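PDB 4GKP: spindle pole body-associated protein VIK1 from Candida glabrata, which is a noncatalytic partner of the kinesin Kar3 and probably binds microtubules through its kinesin motor-like C-terminal domain. Local coordinates for residues Ala19-Asp24 against Glu37-Met42; Phe248-Ser253 against Asp258-Ser263. One frame throughout, in Å; residues are numbered along the deposited sequence.

How the interactions relate
Both contacts lie on the same side of the motor homology domain, their centres about 9 Å apart, and share the central mixed sheet, in which strands 17-22 and 246-250 are parallel neighbours. Interaction 1 closes within the first 42 residues, setting strand 17-22 against the small three-stranded antiparallel sheet; interaction 2 comes near the C-terminal end, where strand 246-250 leads into helix 256-266. Backbone bonding of N20 with F248 and I250 stitches the two strands together, and the A19 methyl group touches both I39 and I250. Segments from near the two ends of the modelled chain thus come together on neighbouring strands of the kinesin-like fold, with A19 in touch with both contacts.

Interaction 1. Residues Ala19-Asp24 against Glu37-Met42; sequences ANIIED and ESIEDM
I39 and I21 meet end to end where the small antiparallel sheet of strands 30-33, 38-41 and 46-49 packs against strand 17-22 of the central mixed sheet in this kinesin motor-like domain. The contact joins two separate sheets: even at their nearest the backbones stand well apart, with 8.8 Å between the CA atoms of A19 and E37, so side chains alone bridge the space. I39 buries the most surface. Its CG1 branch runs anti to the carbonyl carbon (chi1 -56°) and continues extended (chi2 166°), which carries CD1 across toward strand 17-22. I21 answers with its own long branch, bent at chi2 (-75°), its CD1 meeting the I39 CD1 tip to tip. A19 and I21, two residues apart on an extended strand, direct their CB atoms to the same side, while N20 between them uses its backbone to bond with F248 and I250. A19, with only a methyl group, lets I39 CD1 lie beside it as well as against I21, and branched aliphatic residues suit the strands on both sides. V32 and Y34 also touch I21, and F50 touches I39, so the apolar cluster extends beyond the pair. Within it, the CD1 methyl of I39 is shared: it lies 3.5 Å from I21 CD1 and 4.1 Å from A19 CB.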
ATOM      1  N   ALA A  19      -4.231   9.525  -5.448  1.00 36.74           N
ATOM      2  CA  ALA A  19      -3.560   9.553  -6.734  1.00 37.90           C
ATOM      3  C   ALA A  19      -2.255  10.291  -6.577  1.00 37.70           C
ATOM      4  O   ALA A  19      -2.238  11.472  -6.280  1.00 41.58           O
ATOM      5  CB  ALA A  19      -4.431  10.217  -7.795  1.00 38.05           C
ATOM      6  N   ASN A  20      -1.157   9.576  -6.756  1.00 37.54           N
ATOM      7  CA  ASN A  20       0.143  10.195  -6.760  1.00 38.94           C
ATOM      8  C   ASN A  20       0.360  10.652  -8.203  1.00 39.28           C
ATOM      9  O   ASN A  20       0.603   9.845  -9.101  1.00 40.05           O
ATOM     10  CB  ASN A  20       1.203   9.191  -6.288  1.00 38.44           C
ATOM     11  CG  ASN A  20       2.428   9.857  -5.716  1.00 39.30           C
ATOM     12  OD1 ASN A  20       2.447  11.057  -5.488  1.00 43.43           O
ATOM     13  ND2 ASN A  20       3.467   9.074  -5.476  1.00 42.85           N
ATOM     14  N   ILE A  21       0.216  11.954  -8.408  1.00 38.72           N
ATOM     15  CA  ILE A  21       0.206  12.567  -9.725  1.00 39.94           C
ATOM     16  C   ILE A  21       1.644  12.930 -10.034  1.00 41.20           C
ATOM     17  O   ILE A  21       2.219  13.801  -9.382  1.00 42.57           O
ATOM     18  CB  ILE A  21      -0.658  13.872  -9.723  1.00 41.32           C
ATOM     19  CG1 ILE A  21      -2.062  13.623  -9.143  1.00 40.26           C
ATOM     20  CG2 ILE A  21      -0.718  14.535 -11.100  1.00 37.63           C
ATOM     21  CD1 ILE A  21      -3.007  12.895 -10.072  1.00 41.78           C
ATOM     22  N   ILE A  22       2.244  12.256 -11.011  1.00 41.14           N
ATOM     23  CA  ILE A  22       3.557  12.685 -11.476  1.00 44.32           C
ATOM     24  C   ILE A  22       3.325  13.728 -12.588  1.00 46.48           C
ATOM     25  O   ILE A  22       3.348  13.410 -13.775  1.00 41.11           O
ATOM     26  CB  ILE A  22       4.467  11.497 -11.884  1.00 43.98           C
ATOM     27  CG1 ILE A  22       4.383  10.361 -10.846  1.00 41.20           C
ATOM     28  CG2 ILE A  22       5.914  11.959 -12.054  1.00 42.80           C
ATOM     29  CD1 ILE A  22       4.913  10.721  -9.467  1.00 38.22           C
ATOM     30  N   GLU A  23       3.092  14.971 -12.155  1.00 50.09           N
ATOM     31  CA  GLU A  23       2.496  16.040 -12.977  1.00 54.80           C
ATOM     32  C   GLU A  23       3.244  16.375 -14.267  1.00 53.09           C
ATOM     33  O   GLU A  23       2.628  16.530 -15.312  1.00 52.53           O
ATOM     34  CB  GLU A  23       2.308  17.309 -12.140  1.00 58.51           C
ATOM     35  CG  GLU A  23       1.314  18.312 -12.705  1.00 60.02           C
ATOM     36  CD  GLU A  23       1.286  19.593 -11.894  1.00 64.54           C
ATOM     37  OE1 GLU A  23       0.275  19.822 -11.198  1.00 65.12           O
ATOM     38  OE2 GLU A  23       2.281  20.356 -11.929  1.00 62.76           O
ATOM     39  N   ASP A  24       4.564  16.496 -14.177  1.00 56.10           N
ATOM     40  CA  ASP A  24       5.397  16.798 -15.339  1.00 57.30           C
ATOM     41  C   ASP A  24       5.550  15.611 -16.311  1.00 57.79           C
ATOM     42  O   ASP A  24       6.185  15.750 -17.354  1.00 56.26           O
ATOM     43  CB  ASP A  24       6.775  17.314 -14.899  1.00 56.75           C
ATOM     44  CG  ASP A  24       7.593  16.262 -14.175  1.00 63.78           C
ATOM     45  OD1 ASP A  24       7.074  15.641 -13.224  1.00 65.92           O
ATOM     46  OD2 ASP A  24       8.767  16.059 -14.549  1.00 70.83           O
ATOM     47  N   GLU A  37     -10.293  17.240  -6.916  1.00 55.79           N
ATOM     48  CA  GLU A  37      -9.644  15.932  -6.670  1.00 54.31           C
ATOM     49  C   GLU A  37     -10.074  14.891  -7.712  1.00 52.39           C
ATOM     50  O   GLU A  37     -10.381  13.735  -7.391  1.00 51.67           O
ATOM     51  CB  GLU A  37      -9.891  15.413  -5.235  1.00 53.84           C
ATOM     52  CG  GLU A  37      -9.775  16.449  -4.121  1.00 49.76           C
ATOM     53  CD  GLU A  37      -8.346  16.806  -3.742  1.00 46.60           C
ATOM     54  OE1 GLU A  37      -7.387  16.395  -4.424  1.00 43.17           O
ATOM     55  OE2 GLU A  37      -8.185  17.515  -2.731  1.00 48.43           O
ATOM     56  N   SER A  38     -10.099  15.319  -8.966  1.00 49.77           N
ATOM     57  CA  SER A  38     -10.568  14.468 -10.041  1.00 48.52           C
ATOM     58  C   SER A  38      -9.571  14.429 -11.178  1.00 47.46           C
ATOM     59  O   SER A  38      -8.787  15.355 -11.382  1.00 47.14           O
ATOM     60  CB  SER A  38     -11.921  14.959 -10.566  1.00 49.31           C
ATOM     61  OG  SER A  38     -11.767  16.147 -11.329  1.00 49.42           O
ATOM     62  N   ILE A  39      -9.608  13.333 -11.917  1.00 48.07           N
ATOM     63  CA  ILE A  39      -8.851  13.218 -13.149  1.00 47.79           C
ATOM     64  C   ILE A  39      -9.829  12.832 -14.258  1.00 48.57           C
ATOM     65  O   ILE A  39     -10.540  11.823 -14.161  1.00 47.17           O
ATOM     66  CB  ILE A  39      -7.711  12.175 -13.030  1.00 45.81           C
ATOM     67  CG1 ILE A  39      -6.785  12.511 -11.857  1.00 43.31           C
ATOM     68  CG2 ILE A  39      -6.912  12.092 -14.324  1.00 44.36           C
ATOM     69  CD1 ILE A  39      -5.856  11.379 -11.470  1.00 44.40           C
ATOM     70  N   GLU A  40      -9.899  13.660 -15.292  1.00 51.95           N
ATOM     71  CA  GLU A  40     -10.656  13.274 -16.462  1.00 52.87           C
ATOM     72  C   GLU A  40      -9.738  12.650 -17.497  1.00 50.16           C
ATOM     73  O   GLU A  40      -8.706  13.213 -17.852  1.00 48.87           O
ATOM     74  CB  GLU A  40     -11.462  14.425 -17.067  1.00 56.35           C
ATOM     75  CG  GLU A  40     -12.186  13.983 -18.334  1.00 61.54           C
ATOM     76  CD  GLU A  40     -13.258  14.938 -18.807  1.00 65.34           C
ATOM     77  OE1 GLU A  40     -13.046  16.171 -18.751  1.00 60.13           O
ATOM     78  OE2 GLU A  40     -14.312  14.431 -19.261  1.00 69.41           O
ATOM     79  N   ASP A  41     -10.148  11.471 -17.949  1.00 50.17           N
ATOM     80  CA  ASP A  41      -9.523  10.736 -19.028  1.00 50.55           C
ATOM     81  C   ASP A  41     -10.202  11.144 -20.352  1.00 52.22           C
ATOM     82  O   ASP A  41     -11.291  10.674 -20.677  1.00 51.31           O
ATOM     83  CB  ASP A  41      -9.731   9.253 -18.729  1.00 50.96           C
ATOM     84  CG  ASP A  41      -9.012   8.340 -19.683  1.00 53.28           C
ATOM     85  OD1 ASP A  41      -8.654   8.781 -20.799  1.00 55.04           O
ATOM     86  OD2 ASP A  41      -8.817   7.160 -19.303  1.00 51.49           O
ATOM     87  N   MET A  42      -9.568  12.037 -21.102  1.00 55.96           N
ATOM     88  CA  MET A  42     -10.133  12.516 -22.371  1.00 60.01           C
ATOM     89  C   MET A  42     -10.056  11.443 -23.473  1.00 62.94           C
ATOM     90  O   MET A  42     -10.791  11.506 -24.464  1.00 63.93           O
ATOM     91  CB  MET A  42      -9.437  13.801 -22.840  1.00 62.50           C
ATOM     92  CG  MET A  42      -9.326  14.912 -21.800  1.00 68.66           C
ATOM     93  SD  MET A  42     -10.895  15.695 -21.357  1.00 76.76           S
TER

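Interaction 2. Residues Phe248-Ser253 against Asp258-Ser263; sequences FQIDHS and DILKLS
F248 and I259 are the pair whose CA atoms lie nearest, 7.0 Å apart, where strand 248-250 and helix segment 258-263 run roughly antiparallel, at 145°, with their axes 9.0 Å apart. The F248 ring reaches along the helix to S263, whose CB sits over one face in a CH-pi contact, 3.6 Å from the ring centroid and 17° off the normal. A serine suits this place because its small side chain lets the ring come close to the helix backbone. Its hydroxyl is directed elsewhere: S263 OG, placed between backbone N and carbonyl carbon (chi1 68°), donates to L260 O at 2.6 Å. That bond lies in the carbonyl plane on a lone pair and satisfies a buried polar atom within the helix itself. I259 slides past F248 in the opposite direction, its CG2 resting 3.8 Å from F248 CD1 while its CD1 touches the backbone oxygen of Q249. The arrangement is a beta-strand followed by a roughly antiparallel helix packed on the sheet, part of the kinesin-like (P-loop NTPase-type) fold: strand 246-250, parallel to 17-22 and 83-88 in the central sheet, leads through a short connection into helix 256-266, which covers it. Further along, I250 crosses L260 at about a right angle, CG1 lying 3.9 Å from L260 CD2; both are aliphatic, which suits a buried place between strand and helix. Beyond the strand, D251 organises the turn. Its OD1 accepts from S253 N at 3.3 Å, an Asx turn in which the N-H meets the oxygen from above the carboxylate plane, and its OD2 takes a weak bond from Q249 NE2.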
ATOM      1  N   PHE A 248      -2.339   5.259  -6.012  1.00 32.30           N
ATOM      2  CA  PHE A 248      -2.155   4.937  -7.430  1.00 32.32           C
ATOM      3  C   PHE A 248      -1.163   5.892  -8.063  1.00 32.66           C
ATOM      4  O   PHE A 248      -1.333   7.108  -8.007  1.00 35.76           O
ATOM      5  CB  PHE A 248      -3.482   5.028  -8.177  1.00 31.68           C
ATOM      6  CG  PHE A 248      -4.561   4.145  -7.612  1.00 31.70           C
ATOM      7  CD1 PHE A 248      -4.740   2.847  -8.087  1.00 30.86           C
ATOM      8  CD2 PHE A 248      -5.420   4.625  -6.619  1.00 30.70           C
ATOM      9  CE1 PHE A 248      -5.748   2.043  -7.572  1.00 32.45           C
ATOM     10  CE2 PHE A 248      -6.428   3.830  -6.106  1.00 31.36           C
ATOM     11  CZ  PHE A 248      -6.584   2.530  -6.567  1.00 32.23           C
ATOM     12  N   GLN A 249      -0.117   5.333  -8.646  1.00 35.59           N
ATOM     13  CA  GLN A 249       0.903   6.091  -9.354  1.00 39.36           C
ATOM     14  C   GLN A 249       0.344   6.488 -10.735  1.00 41.36           C
ATOM     15  O   GLN A 249       0.067   5.622 -11.579  1.00 40.70           O
ATOM     16  CB  GLN A 249       2.160   5.226  -9.470  1.00 41.40           C
ATOM     17  CG  GLN A 249       3.246   5.743 -10.394  1.00 51.15           C
ATOM     18  CD  GLN A 249       4.506   6.168  -9.667  1.00 57.53           C
ATOM     19  OE1 GLN A 249       4.523   6.322  -8.444  1.00 63.31           O
ATOM     20  NE2 GLN A 249       5.575   6.368 -10.427  1.00 59.90           N
ATOM     21  N   ILE A 250       0.128   7.790 -10.932  1.00 41.25           N
ATOM     22  CA  ILE A 250      -0.379   8.303 -12.207  1.00 42.58           C
ATOM     23  C   ILE A 250       0.717   9.093 -12.920  1.00 45.46           C
ATOM     24  O   ILE A 250       1.031  10.228 -12.544  1.00 45.42           O
ATOM     25  CB  ILE A 250      -1.705   9.091 -12.054  1.00 40.75           C
ATOM     26  CG1 ILE A 250      -2.884   8.122 -11.962  1.00 42.82           C
ATOM     27  CG2 ILE A 250      -1.998   9.928 -13.282  1.00 39.80           C
ATOM     28  CD1 ILE A 250      -3.334   7.834 -10.566  1.00 39.76           C
ATOM     29  N   ASP A 251       1.322   8.458 -13.926  1.00 49.16           N
ATOM     30  CA  ASP A 251       2.455   9.042 -14.646  1.00 49.54           C
ATOM     31  C   ASP A 251       2.471   8.753 -16.149  1.00 51.83           C
ATOM     32  O   ASP A 251       1.425   8.728 -16.801  1.00 50.23           O
ATOM     33  CB  ASP A 251       3.779   8.627 -13.992  1.00 48.42           C
ATOM     34  CG  ASP A 251       4.068   7.138 -14.102  1.00 49.48           C
ATOM     35  OD1 ASP A 251       3.205   6.371 -14.596  1.00 45.66           O
ATOM     36  OD2 ASP A 251       5.182   6.744 -13.685  1.00 51.04           O
ATOM     37  N   HIS A 252       3.678   8.522 -16.667  1.00 55.90           N
ATOM     38  CA  HIS A 252       3.943   8.356 -18.092  1.00 61.13           C
ATOM     39  C   HIS A 252       3.396   7.087 -18.691  1.00 62.95           C
ATOM     40  O   HIS A 252       3.092   7.034 -19.889  1.00 65.56           O
ATOM     41  CB  HIS A 252       5.449   8.409 -18.318  1.00 63.94           C
ATOM     42  N   SER A 253       3.254   6.072 -17.847  1.00 58.65           N
ATOM     43  CA  SER A 253       3.054   4.684 -18.250  1.00 56.17           C
ATOM     44  C   SER A 253       1.887   4.433 -19.197  1.00 54.31           C
ATOM     45  O   SER A 253       0.900   5.168 -19.205  1.00 54.54           O
ATOM     46  CB  SER A 253       2.882   3.812 -17.000  1.00 58.41           C
ATOM     47  OG  SER A 253       4.005   3.935 -16.140  1.00 65.27           O
ATOM     48  N   ASP A 258      -5.536   1.884 -17.325  1.00 47.12           N
ATOM     49  CA  ASP A 258      -5.968   0.685 -16.603  1.00 48.63           C
ATOM     50  C   ASP A 258      -5.823   0.864 -15.091  1.00 46.10           C
ATOM     51  O   ASP A 258      -6.659   0.395 -14.317  1.00 46.52           O
ATOM     52  CB  ASP A 258      -5.184  -0.541 -17.075  1.00 51.47           C
ATOM     53  CG  ASP A 258      -5.589  -0.987 -18.472  1.00 52.49           C
ATOM     54  OD1 ASP A 258      -6.774  -1.322 -18.679  1.00 54.27           O
ATOM     55  OD2 ASP A 258      -4.723  -1.003 -19.365  1.00 50.54           O
ATOM     56  N   ILE A 259      -4.768   1.548 -14.672  1.00 43.07           N
ATOM     57  CA  ILE A 259      -4.621   1.914 -13.266  1.00 45.47           C
ATOM     58  C   ILE A 259      -5.835   2.737 -12.824  1.00 46.21           C
ATOM     59  O   ILE A 259      -6.473   2.412 -11.817  1.00 46.27           O
ATOM     60  CB  ILE A 259      -3.306   2.673 -12.993  1.00 43.10           C
ATOM     61  CG1 ILE A 259      -2.109   1.715 -13.173  1.00 42.59           C
ATOM     62  CG2 ILE A 259      -3.361   3.317 -11.612  1.00 39.25           C
ATOM     63  CD1 ILE A 259      -0.750   2.383 -13.276  1.00 40.53           C
ATOM     64  N   LEU A 260      -6.167   3.771 -13.602  1.00 43.28           N
ATOM     65  CA  LEU A 260      -7.370   4.564 -13.352  1.00 44.34           C
ATOM     66  C   LEU A 260      -8.633   3.709 -13.308  1.00 43.73           C
ATOM     67  O   LEU A 260      -9.409   3.796 -12.349  1.00 43.71           O
ATOM     68  CB  LEU A 260      -7.522   5.693 -14.378  1.00 43.59           C
ATOM     69  CG  LEU A 260      -6.508   6.837 -14.310  1.00 44.49           C
ATOM     70  CD1 LEU A 260      -6.734   7.800 -15.463  1.00 44.97           C
ATOM     71  CD2 LEU A 260      -6.601   7.580 -12.991  1.00 45.79           C
ATOM     72  N   LYS A 261      -8.838   2.879 -14.329  1.00 44.68           N
ATOM     73  CA  LYS A 261     -10.021   2.002 -14.355  1.00 48.65           C
ATOM     74  C   LYS A 261     -10.063   1.157 -13.080  1.00 46.78           C
ATOM     75  O   LYS A 261     -11.084   1.093 -12.392  1.00 46.56           O
ATOM     76  CB  LYS A 261     -10.057   1.116 -15.616  1.00 46.88           C
ATOM     77  N   LEU A 262      -8.932   0.538 -12.764  1.00 46.70           N
ATOM     78  CA  LEU A 262      -8.773  -0.231 -11.526  1.00 48.81           C
ATOM     79  C   LEU A 262      -9.202   0.532 -10.259  1.00 48.39           C
ATOM     80  O   LEU A 262      -9.860  -0.042  -9.383  1.00 46.79           O
ATOM     81  CB  LEU A 262      -7.326  -0.707 -11.406  1.00 47.19           C
ATOM     82  CG  LEU A 262      -6.945  -1.683 -10.310  1.00 49.26           C
ATOM     83  CD1 LEU A 262      -7.780  -2.953 -10.386  1.00 52.30           C
ATOM     84  CD2 LEU A 262      -5.465  -1.990 -10.450  1.00 48.90           C
ATOM     85  N   SER A 263      -8.843   1.817 -10.167  1.00 46.02           N
ATOM     86  CA  SER A 263      -9.221   2.626  -9.001  1.00 45.10           C
ATOM     87  C   SER A 263     -10.741   2.732  -8.865  1.00 47.51           C
ATOM     88  O   SER A 263     -11.281   2.684  -7.750  1.00 48.82           O
ATOM     89  CB  SER A 263      -8.535   4.002  -9.006  1.00 43.65           C
ATOM     90  OG  SER A 263      -8.993   4.838 -10.047  1.00 46.76           O
TER